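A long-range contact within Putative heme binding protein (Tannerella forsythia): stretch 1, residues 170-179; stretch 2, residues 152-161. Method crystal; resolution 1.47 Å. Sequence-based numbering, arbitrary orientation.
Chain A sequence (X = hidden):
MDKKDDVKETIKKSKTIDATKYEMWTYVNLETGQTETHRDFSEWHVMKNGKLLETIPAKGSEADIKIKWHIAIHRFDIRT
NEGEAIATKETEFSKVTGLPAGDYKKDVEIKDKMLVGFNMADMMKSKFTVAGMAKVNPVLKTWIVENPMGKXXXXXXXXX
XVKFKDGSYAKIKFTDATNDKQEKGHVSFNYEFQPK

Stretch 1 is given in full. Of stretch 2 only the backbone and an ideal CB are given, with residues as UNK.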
# COMPACT_ATOMS: atom_id res chain seq x y z
N ALA A 170 6.50 -10.04 8.32
CA ALA A 170 6.47 -8.89 9.23
C ALA A 170 5.15 -8.77 9.96
O ALA A 170 4.08 -9.12 9.43
CB ALA A 170 6.75 -7.62 8.49
N LYS A 171 5.26 -8.29 11.20
CA LYS A 171 4.15 -7.71 11.96
C LYS A 171 4.16 -6.23 11.71
O LYS A 171 5.20 -5.56 11.86
CB LYS A 171 4.35 -7.97 13.45
CG LYS A 171 4.54 -9.43 13.83
CD LYS A 171 4.89 -9.52 15.31
CE LYS A 171 5.72 -10.74 15.66
NZ LYS A 171 6.07 -10.65 17.11
N ILE A 172 2.99 -5.66 11.34
CA ILE A 172 2.88 -4.24 10.99
C ILE A 172 1.71 -3.58 11.74
O ILE A 172 0.61 -4.14 11.76
CB ILE A 172 2.67 -4.07 9.45
CG1 ILE A 172 3.80 -4.74 8.63
CG2 ILE A 172 2.56 -2.59 9.12
CD1 ILE A 172 3.62 -4.70 7.11
N LYS A 173 1.98 -2.45 12.39
CA LYS A 173 0.93 -1.63 13.01
C LYS A 173 1.03 -0.23 12.43
O LYS A 173 2.03 0.47 12.59
CB LYS A 173 1.10 -1.58 14.54
CG LYS A 173 -0.03 -0.81 15.24
CD LYS A 173 -0.46 -1.45 16.55
CE LYS A 173 -1.31 -0.48 17.39
NZ LYS A 173 -2.42 -1.17 18.12
N PHE A 174 -0.04 0.20 11.73
CA PHE A 174 -0.09 1.54 11.15
C PHE A 174 -0.43 2.54 12.25
O PHE A 174 -1.23 2.23 13.12
CB PHE A 174 -1.10 1.64 10.00
CG PHE A 174 -0.72 0.82 8.78
CD1 PHE A 174 -1.09 -0.51 8.70
CD2 PHE A 174 0.02 1.38 7.74
CE1 PHE A 174 -0.72 -1.30 7.61
CE2 PHE A 174 0.39 0.60 6.65
CZ PHE A 174 0.00 -0.73 6.59
N THR A 175 0.26 3.67 12.24
CA THR A 175 0.11 4.67 13.30
C THR A 175 -0.47 6.00 12.85
O THR A 175 -1.11 6.69 13.65
CB THR A 175 1.45 4.93 14.03
OG1 THR A 175 2.43 5.48 13.14
CG2 THR A 175 1.96 3.66 14.68
N ASP A 176 -0.24 6.39 11.59
CA ASP A 176 -0.72 7.67 11.07
C ASP A 176 -1.03 7.61 9.58
O ASP A 176 -0.35 6.90 8.81
CB ASP A 176 0.32 8.80 11.30
CG ASP A 176 0.79 8.92 12.78
OD1 ASP A 176 1.76 8.21 13.18
OD2 ASP A 176 0.21 9.77 13.53
N ALA A 177 -2.05 8.37 9.17
CA ALA A 177 -2.41 8.57 7.74
C ALA A 177 -2.28 10.01 7.26
O ALA A 177 -2.48 10.28 6.06
CB ALA A 177 -3.81 8.09 7.51
N THR A 178 -1.95 10.91 8.19
CA THR A 178 -1.68 12.30 7.88
C THR A 178 -0.39 12.74 8.57
O THR A 178 0.02 12.14 9.55
CB THR A 178 -2.82 13.24 8.38
OG1 THR A 178 -2.83 13.27 9.82
CG2 THR A 178 -4.19 12.75 7.95
N ASN A 179 0.21 13.81 8.08
CA ASN A 179 1.35 14.48 8.73
C ASN A 179 0.84 15.43 9.84
O ASN A 179 -0.34 15.45 10.15
CB ASN A 179 2.26 15.17 7.69
CG ASN A 179 1.63 16.42 7.05
OD1 ASN A 179 0.50 16.80 7.36
ND2 ASN A 179 2.36 17.03 6.15
N UNK A 152 -10.84 13.75 9.22
CA UNK A 152 -9.76 12.85 9.68
C UNK A 152 -10.06 11.40 9.33
O UNK A 152 -11.14 10.91 9.63
CB UNK A 152 -9.56 12.98 11.19
N UNK A 153 -9.06 10.67 8.74
CA UNK A 153 -9.21 9.22 8.63
C UNK A 153 -9.23 8.54 10.02
O UNK A 153 -8.63 9.05 10.97
CB UNK A 153 -8.07 8.65 7.78
N UNK A 154 -9.96 7.44 10.12
CA UNK A 154 -10.03 6.61 11.34
C UNK A 154 -9.26 5.31 11.02
O UNK A 154 -9.64 4.59 10.09
CB UNK A 154 -11.47 6.32 11.75
N UNK A 155 -8.20 5.03 11.80
CA UNK A 155 -7.29 3.87 11.56
C UNK A 155 -7.69 2.68 12.41
O UNK A 155 -8.16 2.83 13.55
CB UNK A 155 -5.84 4.24 11.86
N UNK A 156 -7.49 1.48 11.87
CA UNK A 156 -7.62 0.24 12.63
C UNK A 156 -6.52 0.19 13.67
O UNK A 156 -5.41 0.67 13.45
CB UNK A 156 -7.56 -0.98 11.71
N UNK A 157 -6.82 -0.42 14.81
CA UNK A 157 -5.82 -0.67 15.86
C UNK A 157 -5.20 -2.08 15.76
O UNK A 157 -4.42 -2.45 16.66
CB UNK A 157 -6.46 -0.49 17.24
N UNK A 158 -5.55 -2.85 14.72
CA UNK A 158 -5.06 -4.24 14.56
C UNK A 158 -3.59 -4.31 14.13
O UNK A 158 -3.09 -3.49 13.36
CB UNK A 158 -5.92 -4.98 13.53
N UNK A 159 -2.90 -5.32 14.67
CA UNK A 159 -1.60 -5.76 14.12
C UNK A 159 -1.87 -6.68 12.93
O UNK A 159 -2.59 -7.68 13.04
CB UNK A 159 -0.76 -6.47 15.18
N UNK A 160 -1.30 -6.31 11.76
CA UNK A 160 -1.30 -7.15 10.56
C UNK A 160 -0.05 -8.03 10.50
O UNK A 160 1.00 -7.65 11.01
CB UNK A 160 -1.39 -6.28 9.30
N UNK A 161 -0.20 -9.21 9.91
CA UNK A 161 0.96 -10.04 9.60
C UNK A 161 0.98 -10.30 8.09
O UNK A 161 -0.02 -10.72 7.51
CB UNK A 161 0.93 -11.35 10.39

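The two stretches run antiparallel, paired as strands at one end and spread apart at the other. Positions 152 and 154 ask for nothing in particular: 152 has no atom of stretch 1 within 5.5 Å of its ideal CB, and 154 points away. They are A152 and V154, which make no contact with stretch 1.

At position 153 CA-to-CB points toward stretch 1, and the ideal CB lies 4.3 Å from A177 CB. A small or medium apolar side chain would suit, and phi of -65° also permits proline. The residue is P153, whose CG lies 4.1 Å from A177 CB and whose CD lies 4.0 Å from T178 CG2.

Position 155 points toward stretch 1 across a wide gap, its ideal CB 5.2 Å from F174 O. A long apolar side chain, such as leucine, isoleucine or methionine, could bridge it. L155 does so with both methyls: CD2 packs on the backbone, 3.5 Å from T175 C and from D176 N, while CD1 lies 4.0 Å from A177 CB.

Position 156 points sideways, with nothing of stretch 1 near its ideal CB, so small or polar residues fit. In S156, OG accepts a hydrogen bond from the backbone N of 158 (3.0 Å), bracing the turn. S156 O and F174 O are both acceptors and cannot bond to each other; water 1 joins them by donating to S156 O (2.9 Å) and F174 O (2.7 Å).

Position 157 points away, although K173 NZ comes within 4.2 Å of its ideal CB; many polar residues would do. In K157 the main chain does the work: K173 NZ donates to K157 O at 2.8 Å.

Position 158 also points away and tolerates many residues. In S158, O accepts from water 2 (2.8 Å), which accepts from F174 N (2.8 Å).

At position 159 CA-to-CB is sideways, with the ideal CB 5.2 Å from K173 CD. The aliphatic parts of K171 and K173 favour a branched apolar residue. V159 places CG1 4.1 Å from K171 CB and CG2 4.2 Å from K173 CD.

Position 160 shares a sheet face with I172, its ideal CB 5.3 Å from F174 CE1, so a large apolar or aromatic residue would suit. F160 brings CD1 to 4.2 Å from F174 CE1, at the edge of the F174 ring. Its backbone pairs with I172: F160 N to I172 O is 2.9 Å and I172 N to F160 O 2.8 Å.

Position 161 lies on the K171 face, where beta-branched or other apolar residues fit the extended backbone. V161 sets CG2 4.4 Å from K171 CG.

Stretch 2, residues 152-161: APVLSKSVFV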
# COMPACT_ATOMS: atom_id res chain seq x y z
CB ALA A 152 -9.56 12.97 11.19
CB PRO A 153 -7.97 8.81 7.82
CG PRO A 153 -7.45 10.05 7.16
CD PRO A 153 -7.79 11.13 8.17
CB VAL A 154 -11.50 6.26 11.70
CG1 VAL A 154 -11.59 5.34 12.91
CG2 VAL A 154 -12.26 7.57 11.98
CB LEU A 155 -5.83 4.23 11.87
CG LEU A 155 -4.99 5.02 10.87
CD1 LEU A 155 -5.59 6.39 10.60
CD2 LEU A 155 -3.55 5.16 11.38
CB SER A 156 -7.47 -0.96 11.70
OG SER A 156 -7.42 -2.19 12.42
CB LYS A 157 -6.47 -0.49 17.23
CG LYS A 157 -7.01 0.91 17.49
CD LYS A 157 -5.87 1.89 17.59
CE LYS A 157 -6.09 3.02 18.59
NZ LYS A 157 -6.80 4.17 17.98
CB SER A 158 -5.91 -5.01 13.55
OG SER A 158 -7.29 -5.01 13.90
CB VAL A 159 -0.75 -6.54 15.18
CG1 VAL A 159 0.55 -7.08 14.59
CG2 VAL A 159 -0.38 -5.61 16.33
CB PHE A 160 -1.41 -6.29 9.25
CG PHE A 160 -2.69 -5.50 9.15
CD1 PHE A 160 -2.79 -4.25 9.75
CD2 PHE A 160 -3.76 -5.99 8.45
CE1 PHE A 160 -3.99 -3.51 9.69
CE2 PHE A 160 -4.95 -5.25 8.36
CZ PHE A 160 -5.06 -4.00 8.98
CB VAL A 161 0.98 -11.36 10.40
CG1 VAL A 161 2.25 -12.14 10.03
CG2 VAL A 161 0.95 -11.08 11.92
O HOH W 1 -3.46 2.32 14.72
O HOH W 2 -2.53 -1.13 11.87
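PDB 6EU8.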